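Local coordinates for hypothetical protein, IPT/TIG domain protein (PDB 4HW6) that is of unknown function but, as a two-domain protein with an IPT/TIG domain and a six-bladed beta-propeller, may assist in binding carbohydrate nutrients, at residues A[127-132]-A[172-176]; A[114-118]-A[423-427]; A[40-46]-A[64-69]; A[80-84]-A[96-100]. One frame throughout, in Å; residues are numbered along the deposited sequence. Where two conformers were deposited one is given.

The four contacts fall into two pairs, one in each domain. Along the chain contact 3 closes first, then contact 4, and contact 1 is nested inside the long loop closed by contact 2. Contacts 3 and 4 lie in the IPT/TIG range, their centres about 14 Å apart; both reach one mixed sheet, and F43 and L69 pack on V84 between them. Contacts 1 and 2 belong to neighbouring propeller sheets, centres about 12 Å apart, and meet where F132 packs on F114 and L115, and V174 on L115. Between contacts 2 and 4 the nearest atoms are about 25 Å apart, consistent with two separately packed domains, the chain passing from one to the other just before strand 109-115.

Contact 1: A[127-132]-A[172-176]; sequences VLAGPF and QYVDI
The ring of F132 lies against Q172, whose CA sits 3.6 Å from the ring centroid and only 13° off its normal, a CH-pi contact over the face. In one of two conformers of Q172 the side-chain amide lies near the ring, with NE2 bonded to the backbone oxygen of F169. A second ring, that of Y173, takes the G130 peptide over one face, with CE1 3.4 Å from G130 C. CG of Y173 stands anti to the backbone N (chi1 -165°), which swings the ring back over the partner strand although its CB starts away from it.

Beneath these side chains, G130 and V174 form an antiparallel hydrogen-bonded pair: V174 N to G130 O is short, 2.7 Å, and nearly straight at 175°, and G130 N returns to V174 O. This pairing adds strand 130-131 to the rim of a five-stranded propeller sheet. F132 N then reaches Q172 O at 3.0 Å. Q172 and Y173 together face D168 in a G1 beta bulge. Farther out, R165 bonds the backbone oxygens of L128, V174 and D175, while F132 meets F114 edge-to-face.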
# COMPACT_ATOMS: atom_id res chain seq x y z
N VAL A 127 -6.64 -2.66 -23.47
CA VAL A 127 -7.10 -3.39 -22.31
C VAL A 127 -7.01 -4.90 -22.60
O VAL A 127 -7.67 -5.42 -23.49
CB VAL A 127 -8.52 -2.98 -21.90
CG1 VAL A 127 -9.07 -3.89 -20.82
CG2 VAL A 127 -8.54 -1.51 -21.46
N LEU A 128 -6.15 -5.59 -21.86
CA LEU A 128 -5.95 -7.03 -22.02
C LEU A 128 -5.31 -7.66 -20.80
O LEU A 128 -4.61 -7.00 -20.02
CB LEU A 128 -5.06 -7.35 -23.21
CG LEU A 128 -3.59 -6.93 -23.16
CD1 LEU A 128 -2.74 -7.80 -24.07
CD2 LEU A 128 -3.45 -5.49 -23.59
N ALA A 129 -5.58 -8.96 -20.65
CA ALA A 129 -4.87 -9.80 -19.70
C ALA A 129 -3.48 -10.06 -20.29
O ALA A 129 -3.33 -10.32 -21.48
CB ALA A 129 -5.60 -11.12 -19.51
N GLY A 130 -2.47 -9.99 -19.44
CA GLY A 130 -1.13 -10.32 -19.85
C GLY A 130 -0.11 -10.28 -18.71
O GLY A 130 -0.45 -9.95 -17.57
N PRO A 131 1.14 -10.59 -19.05
CA PRO A 131 2.28 -10.48 -18.14
C PRO A 131 2.42 -9.08 -17.58
O PRO A 131 1.99 -8.12 -18.22
CB PRO A 131 3.49 -10.79 -19.03
CG PRO A 131 2.95 -11.55 -20.19
CD PRO A 131 1.54 -11.06 -20.38
N PHE A 132 3.06 -8.97 -16.41
CA PHE A 132 3.34 -7.68 -15.80
C PHE A 132 3.92 -6.67 -16.80
O PHE A 132 3.54 -5.50 -16.80
CB PHE A 132 4.35 -7.83 -14.63
CG PHE A 132 3.74 -8.25 -13.31
CD1 PHE A 132 2.44 -8.77 -13.21
CD2 PHE A 132 4.49 -8.13 -12.15
CE1 PHE A 132 1.92 -9.13 -11.98
CE2 PHE A 132 3.96 -8.49 -10.93
CZ PHE A 132 2.68 -9.00 -10.85
N GLN A 172 3.45 -13.47 -12.20
CA GLN A 172 3.73 -12.16 -12.77
C GLN A 172 2.77 -11.90 -13.94
O GLN A 172 3.19 -11.62 -15.06
CB GLN A 172 5.19 -12.08 -13.19
CG GLN A 172 6.16 -12.35 -12.04
CD GLN A 172 6.43 -11.11 -11.22
OE1 GLN A 172 7.04 -10.16 -11.71
NE2 GLN A 172 6.00 -11.11 -9.95
N TYR A 173 1.48 -11.99 -13.65
CA TYR A 173 0.42 -11.89 -14.66
C TYR A 173 -0.72 -11.04 -14.13
O TYR A 173 -1.02 -11.11 -12.94
CB TYR A 173 -0.08 -13.28 -15.00
CG TYR A 173 -0.89 -13.36 -16.27
CD1 TYR A 173 -0.26 -13.51 -17.50
CD2 TYR A 173 -2.29 -13.29 -16.25
CE1 TYR A 173 -0.98 -13.60 -18.68
CE2 TYR A 173 -3.02 -13.38 -17.44
CZ TYR A 173 -2.36 -13.53 -18.64
OH TYR A 173 -3.07 -13.60 -19.81
N VAL A 174 -1.32 -10.23 -14.99
CA VAL A 174 -2.49 -9.42 -14.61
C VAL A 174 -3.68 -9.88 -15.44
O VAL A 174 -3.80 -9.52 -16.60
CB VAL A 174 -2.30 -7.90 -14.79
CG1 VAL A 174 -3.49 -7.16 -14.18
CG2 VAL A 174 -0.99 -7.42 -14.15
N ASP A 175 -4.56 -10.66 -14.82
CA ASP A 175 -5.70 -11.23 -15.51
C ASP A 175 -6.90 -10.30 -15.43
O ASP A 175 -6.93 -9.33 -14.68
CB ASP A 175 -6.07 -12.58 -14.87
CG ASP A 175 -6.70 -13.56 -15.86
OD1 ASP A 175 -6.93 -13.22 -17.05
OD2 ASP A 175 -6.95 -14.70 -15.43
N ILE A 176 -7.87 -10.60 -16.27
CA ILE A 176 -9.22 -10.01 -16.21
C ILE A 176 -10.16 -11.09 -15.70
O ILE A 176 -10.23 -12.20 -16.27
CB ILE A 176 -9.71 -9.56 -17.60
CG1 ILE A 176 -8.81 -8.43 -18.13
CG2 ILE A 176 -11.19 -9.11 -17.52
CD1 ILE A 176 -9.07 -8.04 -19.57

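Contact 2: A[114-118]-A[423-427]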
# COMPACT_ATOMS: atom_id res chain seq x y z
N PHE A 114 4.38 0.75 -11.26
CA PHE A 114 4.44 -0.69 -11.10
C PHE A 114 3.80 -1.44 -12.29
O PHE A 114 4.44 -2.32 -12.88
CB PHE A 114 3.76 -1.07 -9.78
CG PHE A 114 3.67 -2.56 -9.52
CD1 PHE A 114 4.76 -3.38 -9.71
CD2 PHE A 114 2.49 -3.10 -9.05
CE1 PHE A 114 4.66 -4.76 -9.48
CE2 PHE A 114 2.39 -4.46 -8.81
CZ PHE A 114 3.46 -5.28 -9.03
N LEU A 115 2.57 -1.07 -12.65
CA LEU A 115 1.89 -1.73 -13.77
C LEU A 115 1.13 -0.74 -14.63
O LEU A 115 0.57 0.25 -14.12
CB LEU A 115 0.90 -2.77 -13.25
CG LEU A 115 1.44 -3.97 -12.48
CD1 LEU A 115 0.32 -4.62 -11.68
CD2 LEU A 115 2.12 -4.97 -13.42
N GLY A 116 1.09 -1.06 -15.92
CA GLY A 116 0.34 -0.29 -16.91
C GLY A 116 1.24 0.52 -17.80
O GLY A 116 2.17 1.19 -17.31
N LYS A 117 0.97 0.47 -19.11
CA LYS A 117 1.74 1.21 -20.11
C LYS A 117 0.77 1.80 -21.12
O LYS A 117 -0.20 1.16 -21.49
CB LYS A 117 2.74 0.29 -20.81
CG LYS A 117 3.78 -0.29 -19.85
CD LYS A 117 4.65 -1.30 -20.58
CE LYS A 117 5.81 -1.80 -19.72
NZ LYS A 117 6.66 -2.73 -20.52
N LEU A 118 1.03 3.03 -21.52
CA LEU A 118 0.20 3.73 -22.49
C LEU A 118 1.04 4.10 -23.71
O LEU A 118 2.27 3.99 -23.70
CB LEU A 118 -0.36 5.01 -21.87
CG LEU A 118 -1.39 4.91 -20.73
CD1 LEU A 118 -0.83 4.23 -19.50
CD2 LEU A 118 -1.90 6.32 -20.43
N ASN A 423 -4.33 8.16 -14.76
CA ASN A 423 -3.09 7.77 -15.41
C ASN A 423 -3.10 6.31 -15.84
O ASN A 423 -2.19 5.85 -16.50
CB ASN A 423 -1.90 8.03 -14.49
CG ASN A 423 -1.59 9.49 -14.37
OD1 ASN A 423 -1.71 10.24 -15.36
ND2 ASN A 423 -1.23 9.93 -13.17
N HIS A 424 -4.15 5.58 -15.44
CA HIS A 424 -4.41 4.23 -15.91
C HIS A 424 -3.32 3.26 -15.51
O HIS A 424 -3.09 2.26 -16.19
CB HIS A 424 -4.69 4.28 -17.40
CG HIS A 424 -5.84 5.19 -17.72
ND1 HIS A 424 -7.15 4.86 -17.43
CD2 HIS A 424 -5.87 6.45 -18.22
CE1 HIS A 424 -7.94 5.87 -17.74
NE2 HIS A 424 -7.19 6.85 -18.22
N ARG A 425 -2.71 3.54 -14.36
CA ARG A 425 -1.58 2.78 -13.87
C ARG A 425 -1.72 2.47 -12.40
O ARG A 425 -2.33 3.26 -11.64
CB ARG A 425 -0.29 3.58 -14.07
CG ARG A 425 0.16 3.75 -15.52
CD ARG A 425 1.11 4.93 -15.54
NE ARG A 425 1.73 5.22 -16.82
CZ ARG A 425 1.42 6.24 -17.62
NH1 ARG A 425 0.38 7.06 -17.40
NH2 ARG A 425 2.16 6.40 -18.73
N VAL A 426 -1.11 1.36 -11.99
CA VAL A 426 -0.80 1.11 -10.58
C VAL A 426 0.56 1.72 -10.27
O VAL A 426 1.59 1.35 -10.86
CB VAL A 426 -0.79 -0.39 -10.24
CG1 VAL A 426 -0.50 -0.58 -8.76
CG2 VAL A 426 -2.10 -1.05 -10.62
N ARG A 427 0.57 2.65 -9.33
CA ARG A 427 1.78 3.29 -8.86
C ARG A 427 2.23 2.57 -7.58
O ARG A 427 1.43 1.90 -6.91
CB ARG A 427 1.53 4.77 -8.57
CG ARG A 427 0.86 5.57 -9.67
CD ARG A 427 1.77 5.83 -10.86
NE ARG A 427 2.81 6.82 -10.62
CZ ARG A 427 2.63 8.14 -10.48
NH1 ARG A 427 1.46 8.70 -10.60
NH2 ARG A 427 3.67 8.91 -10.26
O HOH W 1 3.75 3.36 -17.80
O HOH W 2 3.64 3.94 -20.61
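V426 is gripped by two consecutive residues: its O accepts from F114 N at 2.9 Å and from L115 N at 3.2 Å, both donors lying in the carbonyl plane and the second on a lone pair. V426 N answers with a bond to L115 O. Two residues facing one in this way define a classic beta bulge. On this tightly packed side the F114 and V426 side chains run side by side, CG1 of the valine touching the ring edge 3.9 Å from CD2. The phenylalanine CG is anti to the backbone N (chi1 176°), which carries the ring alongside the valine, and the ring also stacks with Y417.

Because strand 109-115 is the first of the propeller and strand 425-431 the last of the chain, with some 300 residues between them, their antiparallel pairing closes the ring of blades in the manner of a propeller's velcro closure. At G116 the backbone angles by themselves call for glycine, and a CB would collide with H424 O.

Toward L118 backbone pairing gives way to side-chain packing and water. R425, extended from CG to NE, has L118 CD1 over the centre of one guanidinium face, 3.6 Å from CZ. Its NE donates a hydrogen bond to a water at 2.9 Å, and that water donates in turn to G116 O, 2.7 Å away. L118 N donates to a second water, to which R425 NH2 bonds weakly. The guanidinium has firmer ties too: NH2 bonds N122 and the group makes a cation-pi contact with Y390, whereas the bond from NH1 to N423 O within the segment is weak.

Contact 3: A[40-46]-A[64-69]; sequences GRNFGND and VKGESL
Backbone hydrogen bonds tie G40 and F43 to the turn at G66 and E67. G40 N donates to E67 O at 3.0 Å, from above the carbonyl plane, and F43 N reaches G66 O at the same length, here in the plane and on a lone pair. A weaker bond, bent to 126°, runs from G66 N to G44 O. Both G44 and G66 have positive phi, which favours glycine.

Apolar packing centres on F43. Its CB touches V64 CG2 at 3.5 Å; farther along the ring, the edge at CD2 meets the backbone carbon of S68, and CD2 lies 3.9 Å from L69 CD2. CG of F43 is beside the backbone N and anti to the carbonyl carbon (chi1 -62°), a setting that turns the ring toward S68 and L69 at the start of strand 68-72. The ring also rests on I20 and V84, so it is packed in the interior of this E-set, immunoglobulin-like IPT/TIG domain, where strands 35-41 and 68-72 are neighbours. A serine in its place would probably open a gap beside L69 and leave V84 without the apolar cover of the ring. V64 also packs on the following loop, with CG1 3.5 Å from D46 N.

Water and charge occupy the outer side. One water accepts from N42 N at 2.7 Å and donates to E67 OE2, with a weak bond to G66 O; T12 also bonds that carboxylate oxygen. R41 NH1 stands 4.4 Å from E67 OE2, but the oxygen lies well out of the guanidinium plane, leaving only an attraction between charges, while E67 CG touches the guanidinium edge.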
# COMPACT_ATOMS: atom_id res chain seq x y z
N GLY A 40 40.53 -0.15 8.97
CA GLY A 40 40.77 -1.31 9.80
C GLY A 40 42.12 -1.93 9.54
O GLY A 40 43.09 -1.20 9.31
N ARG A 41 42.19 -3.26 9.59
CA ARG A 41 43.46 -3.95 9.36
C ARG A 41 43.32 -5.11 8.39
O ARG A 41 42.32 -5.83 8.42
CB ARG A 41 44.05 -4.52 10.67
CG ARG A 41 44.07 -3.58 11.87
CD ARG A 41 45.46 -3.48 12.49
NE ARG A 41 46.30 -2.56 11.71
CZ ARG A 41 47.61 -2.40 11.87
NH1 ARG A 41 48.26 -1.52 11.11
NH2 ARG A 41 48.28 -3.11 12.78
N ASN A 42 44.35 -5.30 7.57
CA ASN A 42 44.55 -6.53 6.78
C ASN A 42 43.57 -6.66 5.61
O ASN A 42 43.08 -7.75 5.31
CB ASN A 42 44.52 -7.78 7.68
CG ASN A 42 45.21 -8.98 7.06
OD1 ASN A 42 46.13 -8.85 6.24
ND2 ASN A 42 44.78 -10.17 7.45
N PHE A 43 43.30 -5.54 4.94
CA PHE A 43 42.45 -5.50 3.75
C PHE A 43 43.22 -5.88 2.48
O PHE A 43 42.62 -6.12 1.43
CB PHE A 43 41.85 -4.10 3.54
CG PHE A 43 40.93 -3.61 4.65
CD1 PHE A 43 40.47 -4.44 5.65
CD2 PHE A 43 40.53 -2.29 4.66
CE1 PHE A 43 39.63 -3.96 6.64
CE2 PHE A 43 39.68 -1.80 5.64
CZ PHE A 43 39.24 -2.64 6.65
N GLY A 44 44.55 -5.90 2.59
CA GLY A 44 45.41 -6.21 1.45
C GLY A 44 45.54 -5.00 0.55
O GLY A 44 45.07 -3.92 0.88
N ASN A 45 46.20 -5.19 -0.59
CA ASN A 45 46.45 -4.09 -1.53
C ASN A 45 46.00 -4.41 -2.96
O ASN A 45 46.52 -3.85 -3.92
CB ASN A 45 47.94 -3.70 -1.52
CG ASN A 45 48.85 -4.82 -1.98
OD1 ASN A 45 48.42 -5.74 -2.67
ND2 ASN A 45 50.12 -4.75 -1.61
N ASP A 46 45.04 -5.32 -3.08
CA ASP A 46 44.52 -5.76 -4.37
C ASP A 46 43.00 -5.60 -4.40
O ASP A 46 42.29 -6.32 -3.69
CB ASP A 46 44.93 -7.21 -4.63
CG ASP A 46 44.66 -7.67 -6.05
OD1 ASP A 46 43.83 -7.03 -6.75
OD2 ASP A 46 45.26 -8.68 -6.47
N VAL A 64 41.88 -0.03 -2.36
CA VAL A 64 42.20 -0.67 -1.09
C VAL A 64 43.67 -0.36 -0.78
O VAL A 64 44.52 -0.42 -1.67
CB VAL A 64 41.89 -2.19 -1.11
CG1 VAL A 64 42.73 -2.92 -2.14
CG2 VAL A 64 42.08 -2.80 0.28
N LYS A 65 43.96 -0.01 0.47
CA LYS A 65 45.29 0.46 0.87
C LYS A 65 45.75 -0.19 2.18
O LYS A 65 46.43 0.44 2.99
CB LYS A 65 45.28 1.99 1.03
CG LYS A 65 44.59 2.73 -0.10
CD LYS A 65 44.81 4.23 0.01
CE LYS A 65 44.14 4.97 -1.13
NZ LYS A 65 44.79 6.28 -1.37
N GLY A 66 45.38 -1.45 2.38
CA GLY A 66 45.80 -2.21 3.55
C GLY A 66 45.01 -1.92 4.81
O GLY A 66 44.43 -2.83 5.41
N GLU A 67 45.01 -0.65 5.24
CA GLU A 67 44.33 -0.23 6.46
C GLU A 67 43.11 0.64 6.17
O GLU A 67 42.43 1.10 7.09
CB GLU A 67 45.29 0.52 7.38
CG GLU A 67 46.48 -0.31 7.86
CD GLU A 67 47.55 -0.52 6.80
OE1 GLU A 67 47.88 0.45 6.06
OE2 GLU A 67 48.08 -1.65 6.70
N SER A 68 42.83 0.86 4.88
CA SER A 68 41.58 1.48 4.47
C SER A 68 41.17 1.00 3.09
O SER A 68 41.97 0.43 2.34
CB SER A 68 41.69 3.01 4.44
OG SER A 68 42.59 3.43 3.42
N LEU A 69 39.90 1.21 2.77
CA LEU A 69 39.40 1.01 1.41
C LEU A 69 38.29 2.03 1.18
O LEU A 69 37.70 2.54 2.13
CB LEU A 69 38.90 -0.43 1.20
CG LEU A 69 37.71 -0.95 2.02
CD1 LEU A 69 36.39 -0.41 1.45
CD2 LEU A 69 37.67 -2.48 2.03
O HOH W 3 46.72 -4.06 7.26

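Contact 4: A[80-84]-A[96-100]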
# COMPACT_ATOMS: atom_id res chain seq x y z
N GLY A 80 22.67 -2.60 7.47
CA GLY A 80 23.77 -1.73 7.81
C GLY A 80 25.10 -2.37 8.20
O GLY A 80 26.07 -1.66 8.36
N ASP A 81 25.16 -3.69 8.34
CA ASP A 81 26.43 -4.34 8.73
C ASP A 81 27.47 -4.12 7.63
O ASP A 81 27.17 -4.28 6.46
CB ASP A 81 26.28 -5.84 8.98
CG ASP A 81 25.22 -6.15 10.00
OD1 ASP A 81 25.58 -6.40 11.18
OD2 ASP A 81 24.02 -6.14 9.63
N VAL A 82 28.68 -3.75 8.03
CA VAL A 82 29.77 -3.49 7.10
C VAL A 82 30.74 -4.66 7.24
O VAL A 82 31.35 -4.85 8.30
CB VAL A 82 30.45 -2.15 7.42
CG1 VAL A 82 31.70 -1.93 6.58
CG2 VAL A 82 29.45 -1.00 7.24
N LYS A 83 30.85 -5.46 6.17
CA LYS A 83 31.65 -6.68 6.15
C LYS A 83 32.69 -6.57 5.03
O LYS A 83 32.36 -6.23 3.89
CB LYS A 83 30.76 -7.91 5.90
CG LYS A 83 31.47 -9.25 5.89
CD LYS A 83 30.46 -10.39 5.81
CE LYS A 83 31.14 -11.74 5.67
NZ LYS A 83 30.17 -12.88 5.64
N VAL A 84 33.93 -6.87 5.37
CA VAL A 84 35.04 -6.85 4.42
C VAL A 84 35.63 -8.25 4.37
O VAL A 84 35.95 -8.83 5.41
CB VAL A 84 36.13 -5.85 4.83
CG1 VAL A 84 37.32 -5.91 3.88
CG2 VAL A 84 35.54 -4.44 4.90
N SER A 96 37.25 -12.82 6.68
CA SER A 96 36.31 -11.72 6.68
C SER A 96 36.21 -11.15 8.08
O SER A 96 36.46 -11.83 9.06
CB SER A 96 34.94 -12.18 6.20
OG SER A 96 34.36 -13.07 7.13
N GLY A 97 35.84 -9.88 8.14
CA GLY A 97 35.57 -9.20 9.39
C GLY A 97 34.34 -8.33 9.22
O GLY A 97 33.99 -7.96 8.09
N VAL A 98 33.66 -8.05 10.33
CA VAL A 98 32.51 -7.15 10.33
C VAL A 98 32.72 -6.10 11.42
O VAL A 98 33.22 -6.40 12.51
CB VAL A 98 31.18 -7.89 10.58
CG1 VAL A 98 29.99 -7.00 10.24
CG2 VAL A 98 31.11 -9.18 9.78
N CYS A 99 32.36 -4.87 11.11
CA CYS A 99 32.43 -3.77 12.06
C CYS A 99 31.39 -3.95 13.17
O CYS A 99 30.31 -4.49 12.93
CB CYS A 99 32.17 -2.46 11.31
SG CYS A 99 32.62 -1.00 12.25
N GLU A 100 31.73 -3.51 14.38
CA GLU A 100 30.78 -3.48 15.50
C GLU A 100 29.68 -2.44 15.25
O GLU A 100 28.52 -2.67 15.58
CB GLU A 100 31.50 -3.18 16.83
O HOH W 4 28.85 -3.49 10.83
O HOH W 5 32.02 -14.79 6.00
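Three backbone hydrogen bonds join V82 and V84 to G97 and C99. V84 and G97 exchange a reciprocal pair, each N to the other's O at 2.9 Å, and C99 N reaches V82 O at 3.0 Å with an N-H...O angle of 165°; all three run nearly along the C=O axis. CA-H...O contacts lie between them, among them K83 CA to G97 O at 3.3 Å.

Van der Waals contacts are made on both faces. K83 and V98, a non-hydrogen-bonded pair, share one face, where the lysine CG lies 3.9 Å from V98 CG2. With the other valine branch, CG1, anti to the backbone N (chi1 -166°), that methyl is placed against V82 O at 3.2 Å. On the opposite face V82 CB meets C99 CB, and both side chains touch F25 of strand 21-30, in the domain interior.

Water bridges complete the set. One water accepts from V82 N and donates to C99 O at 2.7 Å. Another accepts from K83 NZ and lies 3.1 Å from S96 OG, an oxygen also weakly bonded to E93. The K83 chain is fully extended, which lays its end alongside S96, with CE near OG; an alanine here would probably leave V98 CG2 less covered and deprive this water of its ammonium donor.

Strands 82-84 and 96-98, at 162° with axes 4.7 Å apart, thus form part of an antiparallel beta hairpin, with strand 93-98 at the edge of the IPT/TIG sheet.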